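Local coordinates for tetracycline repressor protein class G (Acinetobacter baumannii, PDB 6RX9) that represses the tetracycline resistance gene tetA by binding its operator DNA through a helix-turn-helix motif, with lowered affinity once tetracycline binds, at the interface of chains A and B. Residues are numbered along the deposited sequence; one frame, centred on the assembly and turned at random. Chains: chain A/B, Tetracycline repressor protein class G.

Contact 1: the interface of chains A and B. Residues chain A 139-140, 143-144, 191; chain B 136, 139-140, 195.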
ATOM      1  N   HIS A 139      -3.273  -2.290  -5.966  1.00 28.76           N
ATOM      2  CA  HIS A 139      -3.001  -2.626  -4.540  1.00 29.00           C
ATOM      3  C   HIS A 139      -1.545  -3.083  -4.391  1.00 28.58           C
ATOM      4  O   HIS A 139      -0.846  -2.565  -3.492  1.00 27.93           O
ATOM      5  CB  HIS A 139      -3.969  -3.695  -4.011  1.00 29.77           C
ATOM      6  CG  HIS A 139      -5.410  -3.305  -4.022  1.00 30.57           C
ATOM      7  ND1 HIS A 139      -5.828  -1.988  -4.085  1.00 31.24           N
ATOM      8  CD2 HIS A 139      -6.530  -4.054  -3.948  1.00 31.45           C
ATOM      9  CE1 HIS A 139      -7.145  -1.945  -4.071  1.00 31.63           C
ATOM     10  NE2 HIS A 139      -7.600  -3.200  -3.982  1.00 32.41           N
ATOM     11  N   TYR A 140      -1.106  -4.008  -5.252  1.00 28.00           N
ATOM     12  CA  TYR A 140       0.264  -4.584  -5.239  1.00 27.95           C
ATOM     13  C   TYR A 140       1.301  -3.466  -5.430  1.00 27.24           C
ATOM     14  O   TYR A 140       2.270  -3.411  -4.652  1.00 26.58           O
ATOM     15  CB  TYR A 140       0.420  -5.681  -6.297  1.00 28.34           C
ATOM     16  CG  TYR A 140       1.844  -6.137  -6.464  1.00 28.77           C
ATOM     17  CD1 TYR A 140       2.467  -6.893  -5.483  1.00 29.26           C
ATOM     18  CD2 TYR A 140       2.590  -5.772  -7.572  1.00 28.91           C
ATOM     19  CE1 TYR A 140       3.787  -7.293  -5.610  1.00 29.39           C
ATOM     20  CE2 TYR A 140       3.911  -6.166  -7.715  1.00 29.54           C
ATOM     21  CZ  TYR A 140       4.514  -6.925  -6.727  1.00 29.90           C
ATOM     22  OH  TYR A 140       5.813  -7.321  -6.858  1.00 30.89           O
ATOM     23  N   GLY A 143       1.530  -1.039  -2.310  1.00 26.50           N
ATOM     24  CA  GLY A 143       2.211  -1.767  -1.222  1.00 27.01           C
ATOM     25  C   GLY A 143       3.712  -1.836  -1.452  1.00 27.21           C
ATOM     26  O   GLY A 143       4.474  -1.554  -0.502  1.00 27.71           O
ATOM     27  N   SER A 144       4.126  -2.182  -2.676  1.00 27.20           N
ATOM     28  CA  SER A 144       5.546  -2.360  -3.077  1.00 27.92           C
ATOM     29  C   SER A 144       6.308  -1.035  -2.952  1.00 28.41           C
ATOM     30  O   SER A 144       7.406  -1.030  -2.362  1.00 28.52           O
ATOM     31  CB  SER A 144       5.653  -2.924  -4.471  1.00 28.00           C
ATOM     32  OG  SER A 144       7.002  -2.920  -4.903  1.00 28.92           O
ATOM     33  N   GLY A 191       6.540 -10.451  -8.369  1.00 30.86           N
ATOM     34  CA  GLY A 191       5.165 -10.310  -7.852  1.00 30.05           C
ATOM     35  C   GLY A 191       4.177  -9.954  -8.955  1.00 29.95           C
ATOM     36  O   GLY A 191       3.060 -10.515  -8.957  1.00 28.94           O
TER
ATOM     37  N   ALA B 136       5.806 -10.081  -1.696  1.00 29.55           N
ATOM     38  CA  ALA B 136       4.749  -9.767  -2.688  1.00 29.28           C
ATOM     39  C   ALA B 136       3.367  -9.881  -2.030  1.00 28.98           C
ATOM     40  O   ALA B 136       2.538  -8.980  -2.234  1.00 28.64           O
ATOM     41  CB  ALA B 136       4.865 -10.667  -3.892  1.00 29.67           C
ATOM     42  N   HIS B 139       2.926  -6.898   0.336  1.00 27.55           N
ATOM     43  CA  HIS B 139       2.702  -5.677  -0.490  1.00 27.40           C
ATOM     44  C   HIS B 139       1.229  -5.615  -0.908  1.00 27.19           C
ATOM     45  O   HIS B 139       0.600  -4.554  -0.724  1.00 27.40           O
ATOM     46  CB  HIS B 139       3.639  -5.641  -1.704  1.00 27.59           C
ATOM     47  CG  HIS B 139       5.086  -5.537  -1.356  1.00 27.77           C
ATOM     48  ND1 HIS B 139       6.084  -5.864  -2.250  1.00 27.98           N
ATOM     49  CD2 HIS B 139       5.706  -5.157  -0.221  1.00 28.04           C
ATOM     50  CE1 HIS B 139       7.256  -5.670  -1.687  1.00 28.30           C
ATOM     51  NE2 HIS B 139       7.053  -5.245  -0.440  1.00 28.45           N
ATOM     52  N   TYR B 140       0.691  -6.722  -1.430  1.00 26.70           N
ATOM     53  CA  TYR B 140      -0.720  -6.822  -1.887  1.00 27.04           C
ATOM     54  C   TYR B 140      -1.668  -6.555  -0.707  1.00 26.97           C
ATOM     55  O   TYR B 140      -2.633  -5.793  -0.883  1.00 27.10           O
ATOM     56  CB  TYR B 140      -1.017  -8.181  -2.526  1.00 27.39           C
ATOM     57  CG  TYR B 140      -2.485  -8.388  -2.800  1.00 28.21           C
ATOM     58  CD1 TYR B 140      -3.123  -7.683  -3.807  1.00 29.00           C
ATOM     59  CD2 TYR B 140      -3.249  -9.247  -2.026  1.00 28.78           C
ATOM     60  CE1 TYR B 140      -4.476  -7.843  -4.056  1.00 29.89           C
ATOM     61  CE2 TYR B 140      -4.604  -9.419  -2.262  1.00 29.93           C
ATOM     62  CZ  TYR B 140      -5.222  -8.711  -3.278  1.00 30.41           C
ATOM     63  OH  TYR B 140      -6.554  -8.868  -3.526  1.00 31.27           O
ATOM     64  N   LEU B 195      -2.413 -14.288  -7.105  1.00 32.55           N
ATOM     65  CA  LEU B 195      -0.976 -14.218  -6.728  1.00 32.60           C
ATOM     66  C   LEU B 195      -0.459 -15.642  -6.459  1.00 33.30           C
ATOM     67  O   LEU B 195       0.595 -16.019  -7.026  1.00 32.90           O
ATOM     68  CB  LEU B 195      -0.839 -13.311  -5.498  1.00 33.14           C
ATOM     69  CG  LEU B 195       0.561 -12.779  -5.200  1.00 33.17           C
ATOM     70  CD1 LEU B 195       1.130 -12.004  -6.378  1.00 33.23           C
ATOM     71  CD2 LEU B 195       0.543 -11.907  -3.953  1.00 33.33           C
TER
HETATM   72  O   HOH W   1       7.173  -7.242  -4.564  1.00 45.77           O
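The imidazole of B:His139 lies flat against the backbone of A:Ser144, where helix 127-155 of chain A crosses its counterpart, helix 127-153 of chain B, in the TetR dimer core. A:Ser144 CA stands over one ring face, 3.7 Å from the centroid and displaced toward the rim, a CH-pi contact. With CG anti to the carbonyl carbon (chi1 -64°), B:His139 lays its ring along chain A, and its CB meets the amide nitrogen A:Ser144 N at 3.6 Å. The backbones also come close here: A:Gly143 CA, with no side chain to intervene, is 3.3 Å from the carbonyl oxygen B:His139 O.

A:Tyr140 crosses B:His139 obliquely and turns a ring edge toward B:Ala136, whose CA lies in the plane of the phenol ring. The methyl CB of B:Ala136 is 3.9 Å from A:Tyr140 CE1 and also packs on A:Gly191 CA, which brings helix 185-202 of chain A into the contact. Next to it, the methyl B:Leu195 CD1 rests 3.5 Å from A:Gly191 O.

Water 1 ties the two aromatic side chains together. It sits in the imidazole plane, 2.9 Å from B:His139 ND1, and 2.7 Å from the phenol oxygen A:Tyr140 OH.

Contact 2: the interface of chains A and B. Residues chain A 169, 171-172, 176; chain B 110, 113-114, 117.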
ATOM      1  N   SER A 169      21.683 -16.468  10.732  1.00 64.90           N
ATOM      2  CA  SER A 169      22.431 -17.751  10.665  1.00 65.60           C
ATOM      3  C   SER A 169      23.158 -17.859   9.319  1.00 64.55           C
ATOM      4  O   SER A 169      22.863 -17.048   8.414  1.00 62.27           O
ATOM      5  CB  SER A 169      21.509 -18.921  10.881  1.00 65.14           C
ATOM      6  OG  SER A 169      20.528 -18.983   9.856  1.00 62.69           O
ATOM      7  N   PHE A 171      22.694 -19.985   7.063  1.00 60.78           N
ATOM      8  CA  PHE A 171      21.677 -20.351   6.040  1.00 58.23           C
ATOM      9  C   PHE A 171      21.186 -19.097   5.309  1.00 56.55           C
ATOM     10  O   PHE A 171      21.032 -19.156   4.072  1.00 55.03           O
ATOM     11  CB  PHE A 171      20.489 -21.089   6.666  1.00 56.97           C
ATOM     12  CG  PHE A 171      19.474 -21.586   5.665  1.00 54.64           C
ATOM     13  CD1 PHE A 171      19.652 -22.798   5.016  1.00 55.05           C
ATOM     14  CD2 PHE A 171      18.347 -20.837   5.363  1.00 52.34           C
ATOM     15  CE1 PHE A 171      18.723 -23.251   4.090  1.00 53.08           C
ATOM     16  CE2 PHE A 171      17.420 -21.290   4.436  1.00 50.55           C
ATOM     17  CZ  PHE A 171      17.608 -22.499   3.805  1.00 51.04           C
ATOM     18  N   LEU A 172      20.945 -18.005   6.045  1.00 56.77           N
ATOM     19  CA  LEU A 172      20.257 -16.791   5.524  1.00 55.59           C
ATOM     20  C   LEU A 172      21.252 -15.674   5.179  1.00 56.66           C
ATOM     21  O   LEU A 172      20.869 -14.801   4.376  1.00 54.09           O
ATOM     22  CB  LEU A 172      19.234 -16.298   6.556  1.00 55.26           C
ATOM     23  CG  LEU A 172      17.865 -16.981   6.534  1.00 54.08           C
ATOM     24  CD1 LEU A 172      16.854 -16.179   7.339  1.00 53.46           C
ATOM     25  CD2 LEU A 172      17.357 -17.181   5.112  1.00 52.63           C
ATOM     26  N   PHE A 176      20.546 -13.145   1.902  1.00 62.06           N
ATOM     27  CA  PHE A 176      20.021 -11.798   2.259  1.00 62.87           C
ATOM     28  C   PHE A 176      20.949 -10.702   1.716  1.00 64.76           C
ATOM     29  O   PHE A 176      20.430  -9.650   1.294  1.00 63.55           O
ATOM     30  CB  PHE A 176      19.817 -11.686   3.773  1.00 64.02           C
ATOM     31  CG  PHE A 176      18.464 -12.139   4.266  1.00 63.43           C
ATOM     32  CD1 PHE A 176      17.753 -13.135   3.610  1.00 62.82           C
ATOM     33  CD2 PHE A 176      17.903 -11.571   5.400  1.00 64.18           C
ATOM     34  CE1 PHE A 176      16.509 -13.540   4.067  1.00 61.85           C
ATOM     35  CE2 PHE A 176      16.660 -11.982   5.860  1.00 63.32           C
ATOM     36  CZ  PHE A 176      15.966 -12.965   5.193  1.00 62.23           C
TER
ATOM     37  N   PHE B 110      14.773 -13.125  12.241  1.00 54.15           N
ATOM     38  CA  PHE B 110      15.518 -14.071  11.366  1.00 54.01           C
ATOM     39  C   PHE B 110      15.085 -15.516  11.651  1.00 53.28           C
ATOM     40  O   PHE B 110      15.131 -16.339  10.713  1.00 52.10           O
ATOM     41  CB  PHE B 110      17.029 -13.890  11.536  1.00 56.08           C
ATOM     42  CG  PHE B 110      17.552 -12.538  11.118  1.00 56.34           C
ATOM     43  CD1 PHE B 110      17.296 -12.036   9.850  1.00 55.67           C
ATOM     44  CD2 PHE B 110      18.313 -11.769  11.987  1.00 57.93           C
ATOM     45  CE1 PHE B 110      17.779 -10.795   9.465  1.00 55.69           C
ATOM     46  CE2 PHE B 110      18.797 -10.529  11.600  1.00 57.68           C
ATOM     47  CZ  PHE B 110      18.529 -10.043  10.341  1.00 56.56           C
ATOM     48  N   ALA B 113      11.724 -15.796   9.720  1.00 42.34           N
ATOM     49  CA  ALA B 113      12.080 -15.702   8.282  1.00 41.03           C
ATOM     50  C   ALA B 113      12.683 -17.030   7.805  1.00 41.17           C
ATOM     51  O   ALA B 113      12.243 -17.529   6.751  1.00 40.40           O
ATOM     52  CB  ALA B 113      13.030 -14.554   8.052  1.00 40.95           C
ATOM     53  N   GLU B 114      13.641 -17.586   8.555  1.00 41.61           N
ATOM     54  CA  GLU B 114      14.343 -18.847   8.186  1.00 42.71           C
ATOM     55  C   GLU B 114      13.323 -19.988   8.083  1.00 42.70           C
ATOM     56  O   GLU B 114      13.379 -20.730   7.085  1.00 43.16           O
ATOM     57  CB  GLU B 114      15.459 -19.185   9.179  1.00 44.29           C
ATOM     58  CG  GLU B 114      16.126 -20.521   8.887  1.00 45.89           C
ATOM     59  CD  GLU B 114      17.534 -20.713   9.424  1.00 47.83           C
ATOM     60  OE1 GLU B 114      18.088 -19.760  10.002  1.00 47.55           O
ATOM     61  OE2 GLU B 114      18.075 -21.825   9.260  1.00 49.37           O
ATOM     62  N   ILE B 117      11.145 -19.462   4.946  1.00 36.71           N
ATOM     63  CA  ILE B 117      11.958 -19.621   3.702  1.00 36.74           C
ATOM     64  C   ILE B 117      12.305 -21.105   3.513  1.00 37.89           C
ATOM     65  O   ILE B 117      12.145 -21.598   2.381  1.00 37.41           O
ATOM     66  CB  ILE B 117      13.206 -18.714   3.737  1.00 36.99           C
ATOM     67  CG1 ILE B 117      12.822 -17.234   3.647  1.00 35.72           C
ATOM     68  CG2 ILE B 117      14.197 -19.098   2.646  1.00 37.89           C
ATOM     69  CD1 ILE B 117      13.885 -16.285   4.154  1.00 36.23           C
TER
HETATM   70  O   HOH W   2      20.274 -21.878  10.786  1.00 55.58           O
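B:Glu114, on helix 110-122, reaches across to A:Ser169 and A:Phe171 at the start of helix 170-182 of chain A, in an outlying helix-helix patch of the TetR dimer interface. Its CB packs against the methyl A:Leu172 CD1 at 3.8 Å. CG is anti to the backbone N (chi1 176°) and the chain stays extended beyond it, which carries the carboxylate past the leucine to the serine and phenylalanine. CG itself skirts the ring carbon A:Phe171 CD2. The two side chains run at a slant to each other, but their flat groups are almost parallel, 14° apart, with CD near A:Phe171 CB and CD2.

The two oxygens then divide their partners. OE2 approaches A:Phe171 CB at 3.6 Å and holds water 2, which also contacts A:Ser169 OG. OE1 accepts a hydrogen bond from the serine hydroxyl, arriving on its syn side but 30° out of the carboxylate plane. Direct bond and water together link the serine to both oxygens, which should restrict rotation of the carboxylate.

Beyond this polar group the contact is apolar. A:Leu172 and B:Ile117 meet tip to tip, CD2 to CD1 at 3.7 Å. A:Phe176 slants across both B:Ile117 and B:Phe110, placing CE1 3.8 Å from B:Ile117 CD1 and CE2, on the other side of CZ, 4.0 Å from B:Phe110 CE1. At the polar end, the hydroxyl A:Ser169 OG lies 2.6 Å from B:Glu114 OE1.

Contact 3: the interface of chains A and B. Residues chain A 144, 147; chain B 135, 139.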
ATOM      1  N   SER A 144       4.126  -2.182  -2.676  1.00 27.20           N
ATOM      2  CA  SER A 144       5.546  -2.360  -3.077  1.00 27.92           C
ATOM      3  C   SER A 144       6.308  -1.035  -2.952  1.00 28.41           C
ATOM      4  O   SER A 144       7.406  -1.030  -2.362  1.00 28.52           O
ATOM      5  CB  SER A 144       5.653  -2.924  -4.471  1.00 28.00           C
ATOM      6  OG  SER A 144       7.002  -2.920  -4.903  1.00 28.92           O
ATOM      7  N   GLU A 147       6.930   0.363   0.669  1.00 33.37           N
ATOM      8  CA  GLU A 147       8.033  -0.387   1.333  1.00 35.80           C
ATOM      9  C   GLU A 147       9.387   0.084   0.782  1.00 35.94           C
ATOM     10  O   GLU A 147      10.308   0.317   1.596  1.00 36.31           O
ATOM     11  CB  GLU A 147       7.840  -1.894   1.147  1.00 37.45           C
ATOM     12  CG  GLU A 147       8.778  -2.738   1.996  1.00 40.61           C
ATOM     13  CD  GLU A 147       8.391  -4.204   2.106  1.00 42.67           C
ATOM     14  OE1 GLU A 147       9.138  -5.058   1.586  1.00 45.14           O
ATOM     15  OE2 GLU A 147       7.341  -4.495   2.718  1.00 45.52           O
TER
ATOM     16  N   ARG B 135       7.248 -11.300   0.426  1.00 30.98           N
ATOM     17  CA  ARG B 135       7.196  -9.812   0.318  1.00 31.82           C
ATOM     18  C   ARG B 135       6.015  -9.393  -0.569  1.00 30.29           C
ATOM     19  O   ARG B 135       5.317  -8.425  -0.203  1.00 29.22           O
ATOM     20  CB  ARG B 135       8.493  -9.247  -0.267  1.00 34.56           C
ATOM     21  CG  ARG B 135       9.696  -9.299   0.663  1.00 37.50           C
ATOM     22  CD  ARG B 135      10.738  -8.291   0.218  1.00 40.15           C
ATOM     23  NE  ARG B 135      12.025  -8.472   0.879  1.00 43.63           N
ATOM     24  CZ  ARG B 135      13.208  -8.569   0.269  1.00 45.79           C
ATOM     25  NH1 ARG B 135      14.302  -8.737   0.996  1.00 46.97           N
ATOM     26  NH2 ARG B 135      13.309  -8.498  -1.050  1.00 46.49           N
ATOM     27  N   HIS B 139       2.926  -6.898   0.336  1.00 27.55           N
ATOM     28  CA  HIS B 139       2.702  -5.677  -0.490  1.00 27.40           C
ATOM     29  C   HIS B 139       1.229  -5.615  -0.908  1.00 27.19           C
ATOM     30  O   HIS B 139       0.600  -4.554  -0.724  1.00 27.40           O
ATOM     31  CB  HIS B 139       3.639  -5.641  -1.704  1.00 27.59           C
ATOM     32  CG  HIS B 139       5.086  -5.537  -1.356  1.00 27.77           C
ATOM     33  ND1 HIS B 139       6.084  -5.864  -2.250  1.00 27.98           N
ATOM     34  CD2 HIS B 139       5.706  -5.157  -0.221  1.00 28.04           C
ATOM     35  CE1 HIS B 139       7.256  -5.670  -1.687  1.00 28.30           C
ATOM     36  NE2 HIS B 139       7.053  -5.245  -0.440  1.00 28.45           N
TER
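Belonging to the helical dimerisation core of the TetR fold, this contact joins helix 127-155 of chain A to helix 127-153 of chain B through a carboxylate-imidazole hydrogen bond between A:Glu147 and B:His139. B:His139 NE2 is the donor and A:Glu147 OE1 the acceptor, 2.9 Å apart, with a nearly straight 166° at the hydrogen.

The bond is seen differently from its two ends. On the histidine side OE1 lies close to the ring plane, as expected for an N-H pointing outward from the imidazole. On the glutamate side NE2 approaches from above the carboxylate, 74° out of its plane. The side chains cross at about a right angle, their flat groups steeply tilted to each other. A:Glu147 has CG anti to the backbone N (chi1 -170°) and an extended chain, which brings its carboxylate to the imidazole edge; OE2 lies 3.4 Å from B:His139 CD2.

Opposite the ring face covered by A:Ser144, the backbone oxygen B:Arg135 O sits over the ring centre, 3.1 Å above its plane. The imidazole is thus held between groups of both chains. The side chain of B:Arg135 extends past the carboxylate without direct contact between the charged atoms, though its positive charge may help stabilise the glutamate. Its methylene carbon CD is 3.9 Å from A:Glu147 OE1.

Contacts 1 and 3 adjoin on the crossing of helix 127-155 of chain A with helix 127-153 of chain B, contact 1 also taking in the C-terminal helices. Their C-alpha centres are about 6 Å apart, and both contain A:Ser144 and B:His139. The same imidazole takes part in both, using ND1 in contact 1 and NE2 in contact 3. Contact 2 is a separate patch, with centres about 22 Å from contact 1 and 18 Å from contact 3; it uses helix 170-182 of chain A with the residue just before it, and helix 110-122 of chain B. Two-fold symmetry repeats each contact with chains exchanged, joining the dimer both centrally and at outlying patches.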